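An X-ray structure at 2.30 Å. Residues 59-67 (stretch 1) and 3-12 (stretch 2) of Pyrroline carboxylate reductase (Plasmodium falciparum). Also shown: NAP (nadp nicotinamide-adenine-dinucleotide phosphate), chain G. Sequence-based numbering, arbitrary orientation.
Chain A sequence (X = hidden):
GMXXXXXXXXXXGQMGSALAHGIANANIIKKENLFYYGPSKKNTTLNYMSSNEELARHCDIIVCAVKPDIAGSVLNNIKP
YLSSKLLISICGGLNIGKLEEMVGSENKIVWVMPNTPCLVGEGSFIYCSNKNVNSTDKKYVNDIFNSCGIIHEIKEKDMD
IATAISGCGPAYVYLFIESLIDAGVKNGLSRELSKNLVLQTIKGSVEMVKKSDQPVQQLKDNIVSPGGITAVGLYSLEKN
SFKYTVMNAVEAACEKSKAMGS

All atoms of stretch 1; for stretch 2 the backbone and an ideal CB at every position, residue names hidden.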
ATOM      1  N   CYS A  59       9.294 -56.243   2.874  1.00 51.50           N
ATOM      2  CA  CYS A  59       9.100 -55.606   1.572  1.00 50.95           C
ATOM      3  C   CYS A  59      10.398 -55.412   0.796  1.00 50.60           C
ATOM      4  O   CYS A  59      11.479 -55.341   1.382  1.00 50.54           O
ATOM      5  CB  CYS A  59       8.379 -54.269   1.742  1.00 50.96           C
ATOM      6  SG  CYS A  59       6.774 -54.416   2.542  1.00 50.90           S
ATOM      7  N   ASP A  60      10.273 -55.327  -0.527  1.00 50.16           N
ATOM      8  CA  ASP A  60      11.414 -55.124  -1.421  1.00 49.72           C
ATOM      9  C   ASP A  60      11.640 -53.639  -1.690  1.00 49.39           C
ATOM     10  O   ASP A  60      12.780 -53.188  -1.809  1.00 49.36           O
ATOM     11  CB  ASP A  60      11.197 -55.868  -2.742  1.00 49.75           C
ATOM     12  CG  ASP A  60      10.899 -57.340  -2.543  1.00 49.78           C
ATOM     13  OD1 ASP A  60      11.823 -58.094  -2.167  1.00 49.99           O
ATOM     14  OD2 ASP A  60       9.739 -57.743  -2.766  1.00 49.77           O
ATOM     15  N   ILE A  61      10.542 -52.895  -1.798  1.00 48.97           N
ATOM     16  CA  ILE A  61      10.585 -51.445  -1.961  1.00 48.51           C
ATOM     17  C   ILE A  61       9.855 -50.786  -0.790  1.00 48.25           C
ATOM     18  O   ILE A  61       8.688 -51.084  -0.522  1.00 48.12           O
ATOM     19  CB  ILE A  61       9.994 -50.993  -3.326  1.00 48.53           C
ATOM     20  CG1 ILE A  61      10.912 -51.440  -4.473  1.00 48.52           C
ATOM     21  CG2 ILE A  61       9.792 -49.477  -3.362  1.00 48.40           C
ATOM     22  CD1 ILE A  61      10.332 -51.249  -5.866  1.00 48.46           C
ATOM     23  N   ILE A  62      10.563 -49.900  -0.093  1.00 47.93           N
ATOM     24  CA  ILE A  62      10.034 -49.231   1.094  1.00 47.68           C
ATOM     25  C   ILE A  62       9.807 -47.746   0.813  1.00 47.50           C
ATOM     26  O   ILE A  62      10.693 -47.059   0.303  1.00 47.47           O
ATOM     27  CB  ILE A  62      10.967 -49.419   2.327  1.00 47.63           C
ATOM     28  CG1 ILE A  62      11.176 -50.906   2.645  1.00 47.66           C
ATOM     29  CG2 ILE A  62      10.398 -48.726   3.555  1.00 47.63           C
ATOM     30  CD1 ILE A  62      12.405 -51.528   1.995  1.00 47.64           C
ATOM     31  N   VAL A  63       8.609 -47.268   1.142  1.00 47.36           N
ATOM     32  CA  VAL A  63       8.246 -45.866   0.951  1.00 47.25           C
ATOM     33  C   VAL A  63       8.163 -45.150   2.297  1.00 47.21           C
ATOM     34  O   VAL A  63       7.397 -45.549   3.178  1.00 47.13           O
ATOM     35  CB  VAL A  63       6.904 -45.707   0.185  1.00 47.21           C
ATOM     36  CG1 VAL A  63       6.596 -44.236  -0.074  1.00 47.19           C
ATOM     37  CG2 VAL A  63       6.939 -46.467  -1.126  1.00 47.10           C
ATOM     38  N   CYS A  64       8.966 -44.099   2.446  1.00 47.19           N
ATOM     39  CA  CYS A  64       8.942 -43.263   3.642  1.00 47.19           C
ATOM     40  C   CYS A  64       7.909 -42.153   3.470  1.00 47.21           C
ATOM     41  O   CYS A  64       8.168 -41.146   2.808  1.00 47.16           O
ATOM     42  CB  CYS A  64      10.330 -42.679   3.918  1.00 47.17           C
ATOM     43  SG  CYS A  64      10.496 -41.886   5.533  1.00 47.13           S
ATOM     44  N   ALA A  65       6.736 -42.353   4.065  1.00 47.29           N
ATOM     45  CA  ALA A  65       5.607 -41.437   3.897  1.00 47.36           C
ATOM     46  C   ALA A  65       5.237 -40.699   5.187  1.00 47.41           C
ATOM     47  O   ALA A  65       4.089 -40.289   5.373  1.00 47.44           O
ATOM     48  CB  ALA A  65       4.400 -42.183   3.329  1.00 47.27           C
ATOM     49  N   VAL A  66       6.216 -40.535   6.073  1.00 47.49           N
ATOM     50  CA  VAL A  66       6.019 -39.793   7.319  1.00 47.60           C
ATOM     51  C   VAL A  66       6.399 -38.324   7.142  1.00 47.74           C
ATOM     52  O   VAL A  66       7.035 -37.958   6.150  1.00 47.75           O
ATOM     53  CB  VAL A  66       6.829 -40.401   8.502  1.00 47.52           C
ATOM     54  CG1 VAL A  66       6.302 -41.775   8.867  1.00 47.47           C
ATOM     55  CG2 VAL A  66       8.317 -40.461   8.183  1.00 47.47           C
ATOM     56  N   LYS A  67       6.001 -37.491   8.103  1.00 47.94           N
ATOM     57  CA  LYS A  67       6.435 -36.095   8.162  1.00 48.14           C
ATOM     58  C   LYS A  67       7.959 -36.022   8.320  1.00 48.29           C
ATOM     59  O   LYS A  67       8.548 -36.868   8.994  1.00 48.26           O
ATOM     60  CB  LYS A  67       5.736 -35.369   9.315  1.00 48.16           C
ATOM     61  CG  LYS A  67       4.296 -34.948   9.011  1.00 48.19           C
ATOM     62  CD  LYS A  67       3.509 -34.629  10.281  1.00 48.24           C
ATOM     63  CE  LYS A  67       4.005 -33.356  10.954  1.00 48.54           C
ATOM     64  NZ  LYS A  67       3.333 -33.103  12.257  1.00 48.65           N
ATOM     65  N   UNK A   3       4.383 -57.723 -10.279  1.00 53.42           N
ATOM     66  CA  UNK A   3       3.325 -58.300  -9.451  1.00 53.19           C
ATOM     67  C   UNK A   3       3.862 -59.020  -8.212  1.00 53.01           C
ATOM     68  O   UNK A   3       3.139 -59.187  -7.229  1.00 53.01           O
ATOM     69  CB  UNK A   3       2.492 -59.274 -10.286  1.00 53.19           C
ATOM     70  N   UNK A   4       5.127 -59.431  -8.266  1.00 52.81           N
ATOM     71  CA  UNK A   4       5.744 -60.211  -7.190  1.00 52.64           C
ATOM     72  C   UNK A   4       6.425 -59.407  -6.086  1.00 52.45           C
ATOM     73  O   UNK A   4       6.493 -59.863  -4.942  1.00 52.40           O
ATOM     74  CB  UNK A   4       6.777 -61.160  -7.801  1.00 52.64           C
ATOM     75  N   UNK A   5       6.935 -58.225  -6.427  1.00 52.28           N
ATOM     76  CA  UNK A   5       7.633 -57.383  -5.451  1.00 52.11           C
ATOM     77  C   UNK A   5       6.679 -56.813  -4.404  1.00 51.91           C
ATOM     78  O   UNK A   5       5.524 -56.500  -4.700  1.00 51.90           O
ATOM     79  CB  UNK A   5       8.358 -56.241  -6.165  1.00 52.11           C
ATOM     80  N   UNK A   6       7.176 -56.693  -3.178  1.00 51.67           N
ATOM     81  CA  UNK A   6       6.367 -56.239  -2.056  1.00 51.44           C
ATOM     82  C   UNK A   6       6.627 -54.764  -1.770  1.00 51.19           C
ATOM     83  O   UNK A   6       7.769 -54.355  -1.540  1.00 51.13           O
ATOM     84  CB  UNK A   6       6.655 -57.082  -0.812  1.00 51.44           C
ATOM     85  N   UNK A   7       5.557 -53.973  -1.804  1.00 50.90           N
ATOM     86  CA  UNK A   7       5.637 -52.535  -1.582  1.00 50.64           C
ATOM     87  C   UNK A   7       5.181 -52.204  -0.164  1.00 50.47           C
ATOM     88  O   UNK A   7       4.124 -52.659   0.278  1.00 50.46           O
ATOM     89  CB  UNK A   7       4.792 -51.780  -2.610  1.00 50.64           C
ATOM     90  N   UNK A   8       5.985 -51.412   0.542  1.00 50.28           N
ATOM     91  CA  UNK A   8       5.682 -51.033   1.919  1.00 50.06           C
ATOM     92  C   UNK A   8       5.605 -49.534   2.126  1.00 49.90           C
ATOM     93  O   UNK A   8       6.494 -48.795   1.705  1.00 49.87           O
ATOM     94  CB  UNK A   8       6.736 -51.618   2.861  1.00 50.06           C
ATOM     95  N   UNK A   9       4.535 -49.092   2.781  1.00 49.77           N
ATOM     96  CA  UNK A   9       4.316 -47.674   3.049  1.00 49.61           C
ATOM     97  C   UNK A   9       4.440 -47.360   4.535  1.00 49.47           C
ATOM     98  O   UNK A   9       3.590 -47.747   5.339  1.00 49.40           O
ATOM     99  CB  UNK A   9       2.939 -47.245   2.538  1.00 49.61           C
ATOM    100  N   UNK A  10       5.512 -46.658   4.891  1.00 49.33           N
ATOM    101  CA  UNK A  10       5.736 -46.242   6.270  1.00 49.26           C
ATOM    102  C   UNK A  10       4.966 -44.953   6.545  1.00 49.06           C
ATOM    103  O   UNK A  10       5.461 -43.852   6.293  1.00 49.08           O
ATOM    104  CB  UNK A  10       7.229 -46.051   6.546  1.00 49.26           C
ATOM    105  N   UNK A  11       3.743 -45.110   7.046  1.00 48.82           N
ATOM    106  CA  UNK A  11       2.833 -43.992   7.279  1.00 48.53           C
ATOM    107  C   UNK A  11       1.781 -43.883   6.191  1.00 48.34           C
ATOM    108  O   UNK A  11       2.108 -43.868   5.002  1.00 48.28           O
ATOM    109  CB  UNK A  11       3.617 -42.682   7.373  1.00 48.53           C
ATOM    110  N   UNK A  12       0.515 -43.820   6.597  1.00 48.13           N
ATOM    111  CA  UNK A  12      -0.592 -43.626   5.658  1.00 47.94           C
ATOM    112  C   UNK A  12      -1.410 -42.381   5.988  1.00 47.78           C
ATOM    113  O   UNK A  12      -2.589 -42.471   6.341  1.00 47.75           O
ATOM    114  CB  UNK A  12      -1.502 -44.856   5.657  1.00 47.94           C
TER
HETATM  115  PA  NAP G 264       0.247 -36.582   7.564  1.00 40.64           P
HETATM  116  O1A NAP G 264      -1.143 -36.602   6.979  1.00 40.88           O
HETATM  117  O2A NAP G 264       0.457 -36.025   8.951  1.00 40.85           O
HETATM  118  O5B NAP G 264       0.845 -38.075   7.474  1.00 41.57           O
HETATM  119  C5B NAP G 264       1.751 -38.605   8.438  1.00 42.68           C
HETATM  120  C4B NAP G 264       1.273 -40.002   8.810  1.00 43.48           C
HETATM  121  O4B NAP G 264       2.342 -40.780   9.353  1.00 43.80           O
HETATM  122  C3B NAP G 264       0.171 -39.954   9.859  1.00 43.84           C
HETATM  123  O3B NAP G 264      -1.018 -40.545   9.325  1.00 43.78           O
HETATM  124  C2B NAP G 264       0.689 -40.757  11.038  1.00 44.19           C
HETATM  125  O2B NAP G 264      -0.303 -41.643  11.557  1.00 44.63           O
HETATM  126  C1B NAP G 264       1.869 -41.536  10.471  1.00 44.21           C
HETATM  127  N9A NAP G 264       2.974 -41.739  11.447  1.00 44.27           N
HETATM  128  C8A NAP G 264       3.271 -40.973  12.510  1.00 44.34           C
HETATM  129  N7A NAP G 264       4.348 -41.489  13.144  1.00 44.29           N
HETATM  130  C5A NAP G 264       4.729 -42.588  12.465  1.00 44.40           C
HETATM  131  C6A NAP G 264       5.754 -43.515  12.634  1.00 44.32           C
HETATM  132  N6A NAP G 264       6.624 -43.399  13.666  1.00 44.34           N
HETATM  133  N1A NAP G 264       5.875 -44.536  11.754  1.00 44.34           N
HETATM  134  C2A NAP G 264       5.021 -44.666  10.726  1.00 44.31           C
HETATM  135  N3A NAP G 264       4.025 -43.785  10.541  1.00 44.34           N
HETATM  136  C4A NAP G 264       3.860 -42.739  11.395  1.00 44.37           C
HETATM  137  O3  NAP G 264       1.222 -35.792   6.557  1.00 40.23           O
HETATM  138  PN  NAP G 264       1.148 -36.003   4.962  1.00 39.23           P
HETATM  139  O1N NAP G 264       0.488 -34.786   4.365  1.00 39.51           O
HETATM  140  O2N NAP G 264       0.605 -37.380   4.664  1.00 39.61           O
HETATM  141  O5D NAP G 264       2.692 -35.950   4.523  1.00 38.86           O
HETATM  142  C5D NAP G 264       3.595 -37.025   4.766  1.00 37.93           C
HETATM  143  C4D NAP G 264       4.847 -36.814   3.919  1.00 37.38           C
HETATM  144  O4D NAP G 264       4.498 -36.742   2.535  1.00 36.99           O
HETATM  145  C3D NAP G 264       5.569 -35.519   4.268  1.00 37.26           C
HETATM  146  O3D NAP G 264       6.951 -35.815   4.483  1.00 37.18           O
HETATM  147  C2D NAP G 264       5.394 -34.618   3.058  1.00 37.12           C
HETATM  148  O2D NAP G 264       6.570 -33.855   2.772  1.00 37.08           O
HETATM  149  C1D NAP G 264       5.099 -35.591   1.929  1.00 36.81           C
HETATM  150  N1N NAP G 264       4.231 -35.024   0.889  1.00 36.59           N
HETATM  151  C2N NAP G 264       2.958 -34.686   1.164  1.00 36.46           C
HETATM  152  C3N NAP G 264       2.135 -34.158   0.172  1.00 36.40           C
HETATM  153  C7N NAP G 264       0.714 -33.793   0.485  1.00 36.37           C
HETATM  154  O7N NAP G 264       0.243 -33.904   1.725  1.00 36.32           O
HETATM  155  N7N NAP G 264      -0.043 -33.398  -0.435  1.00 35.95           N
HETATM  156  C4N NAP G 264       2.642 -33.979  -1.115  1.00 36.51           C
HETATM  157  C5N NAP G 264       3.960 -34.336  -1.376  1.00 36.51           C
HETATM  158  C6N NAP G 264       4.736 -34.862  -0.346  1.00 36.53           C
HETATM  159  P2B NAP G 264      -1.430 -41.153  12.603  1.00 44.98           P
HETATM  160  O1X NAP G 264      -1.967 -42.446  13.176  1.00 45.10           O
HETATM  161  O2X NAP G 264      -0.690 -40.290  13.600  1.00 45.14           O
HETATM  162  O3X NAP G 264      -2.429 -40.404  11.754  1.00 45.05           O

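Residues 61-64 and 7-10 run as parallel strands, their axes 20° apart and 4.7 Å at closest approach, so side chains on the second strand alternate between two faces: one bearing Ile61 and Val63, the other Ile62 and Cys64.

At positions 3 and 4 the ideal CB has nothing of stretch 1 within 5.5 Å, so these atoms set no preference; the residues are Glu3 and Asn4.

Position 5 points its CB toward stretch 1, 4.0 Å from Asp60 OD2 and 5.4 Å from Ile61 CD1. An aliphatic chain could reach the isoleucine, while a polar or basic one could answer the carboxylate. It is Ile5, whose CD1 packs 3.7 Å from Ile61 CD1.

At position 6 the CB points sideways, 3.7 Å from both Asp60 OD2 and Cys59 CA. The backbone N already donates to Asp60 OD2 (2.8 Å, 166°), and the O accepts from Asp60 N (2.9 Å) and Ile61 N (3.1 Å). A nearby carboxylate favors lysine or arginine, though a neutral polar chain is possible. Lys6 makes a long salt bridge, NZ to Asp60 OD2 at 3.7 Å.

Position 7 lies on the face of Ile61 and Val63, its CB 4.5 Å from Ile61 O. Leucine, isoleucine, valine or methionine would suit this apolar surface. Leu7 brings CD2 to 3.5 Å from Val63 CG2 and 3.8 Å from Ile61 CG2; its chi1 of -132° lies between wells.

Position 8 is restrictive: an ideal CB would clash with Cys59 SG at 2.8 Å. Glycine is the evident choice, and Gly8 leaves its CA 3.6 Å from that SG. Its N donates to Ile61 O (2.9 Å) and its O accepts from Val63 N (2.7 Å).

Position 9 returns to the face of Val63, with its CB 4.8 Å from Val63 O. Either an aliphatic or an aromatic chain would fit. Phe9 lays a ring face against Val63 CG2, 4.2 Å from the centroid and 27° off the normal.

Position 10 faces the side of Ile62 and Cys64; its CB is 3.4 Å from Val63 O and 4.4 Å from Cys64 CA. A long, flexible apolar chain could span both neighbors. Met10, present as selenomethionine, places SE 3.7 Å from Ile62 CG2 and CE 3.7 Å from Cys64 CB.

At position 11, phi/psi of 102/128 calls for glycine. A CB would also crowd Ala65 O and Val66 CG1, both at 3.2 Å, and NAP O4B at 3.0 Å. Gly11 lets its CA approach NAP N3A to 3.5 Å.

Position 12 points away from stretch 1, which leaves the choice open; it is Leu12.

Stretch 2, residues 3-12: ENIKLGFMGL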
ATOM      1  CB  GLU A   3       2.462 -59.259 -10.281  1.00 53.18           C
ATOM      2  CG  GLU A   3       1.797 -58.633 -11.511  1.00 53.13           C
ATOM      3  CD  GLU A   3       2.726 -58.522 -12.718  1.00 53.22           C
ATOM      4  OE1 GLU A   3       3.841 -59.087 -12.687  1.00 53.27           O
ATOM      5  OE2 GLU A   3       2.335 -57.867 -13.705  1.00 53.37           O
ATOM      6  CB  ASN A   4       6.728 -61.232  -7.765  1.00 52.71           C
ATOM      7  CG  ASN A   4       6.031 -62.417  -8.398  1.00 52.77           C
ATOM      8  OD1 ASN A   4       5.117 -63.002  -7.816  1.00 52.83           O
ATOM      9  ND2 ASN A   4       6.465 -62.780  -9.597  1.00 52.87           N
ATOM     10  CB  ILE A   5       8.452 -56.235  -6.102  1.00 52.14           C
ATOM     11  CG1 ILE A   5       7.556 -55.326  -6.948  1.00 52.20           C
ATOM     12  CG2 ILE A   5       9.614 -56.797  -6.920  1.00 52.21           C
ATOM     13  CD1 ILE A   5       7.826 -53.852  -6.749  1.00 52.37           C
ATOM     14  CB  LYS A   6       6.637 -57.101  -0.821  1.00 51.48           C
ATOM     15  CG  LYS A   6       6.484 -58.595  -1.073  1.00 51.60           C
ATOM     16  CD  LYS A   6       7.116 -59.418   0.036  1.00 51.98           C
ATOM     17  CE  LYS A   6       7.340 -60.858  -0.400  1.00 52.19           C
ATOM     18  NZ  LYS A   6       8.411 -60.972  -1.434  1.00 52.31           N
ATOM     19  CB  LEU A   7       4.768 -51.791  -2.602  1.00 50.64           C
ATOM     20  CG  LEU A   7       5.345 -50.593  -3.368  1.00 50.60           C
ATOM     21  CD1 LEU A   7       4.239 -49.876  -4.132  1.00 50.54           C
ATOM     22  CD2 LEU A   7       6.072 -49.615  -2.464  1.00 50.53           C
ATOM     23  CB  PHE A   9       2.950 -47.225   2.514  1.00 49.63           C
ATOM     24  CG  PHE A   9       2.886 -47.137   1.017  1.00 49.64           C
ATOM     25  CD1 PHE A   9       2.490 -48.232   0.257  1.00 49.67           C
ATOM     26  CD2 PHE A   9       3.224 -45.955   0.364  1.00 49.72           C
ATOM     27  CE1 PHE A   9       2.433 -48.154  -1.131  1.00 49.79           C
ATOM     28  CE2 PHE A   9       3.172 -45.865  -1.024  1.00 49.64           C
ATOM     29  CZ  PHE A   9       2.775 -46.967  -1.772  1.00 49.75           C
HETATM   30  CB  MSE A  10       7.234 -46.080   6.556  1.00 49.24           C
HETATM   31  CG  MSE A  10       8.051 -47.334   6.254  1.00 49.41           C
HETATM   32 SE   MSE A  10       9.874 -47.329   6.948  0.80 49.50          SE
HETATM   33  CE  MSE A  10      10.561 -45.762   6.025  1.00 49.45           C
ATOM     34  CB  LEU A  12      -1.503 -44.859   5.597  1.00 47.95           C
ATOM     35  CG  LEU A  12      -1.176 -46.053   4.694  1.00 48.04           C
ATOM     36  CD1 LEU A  12      -2.457 -46.820   4.420  1.00 47.99           C
ATOM     37  CD2 LEU A  12      -0.524 -45.654   3.377  1.00 47.93           C
TER
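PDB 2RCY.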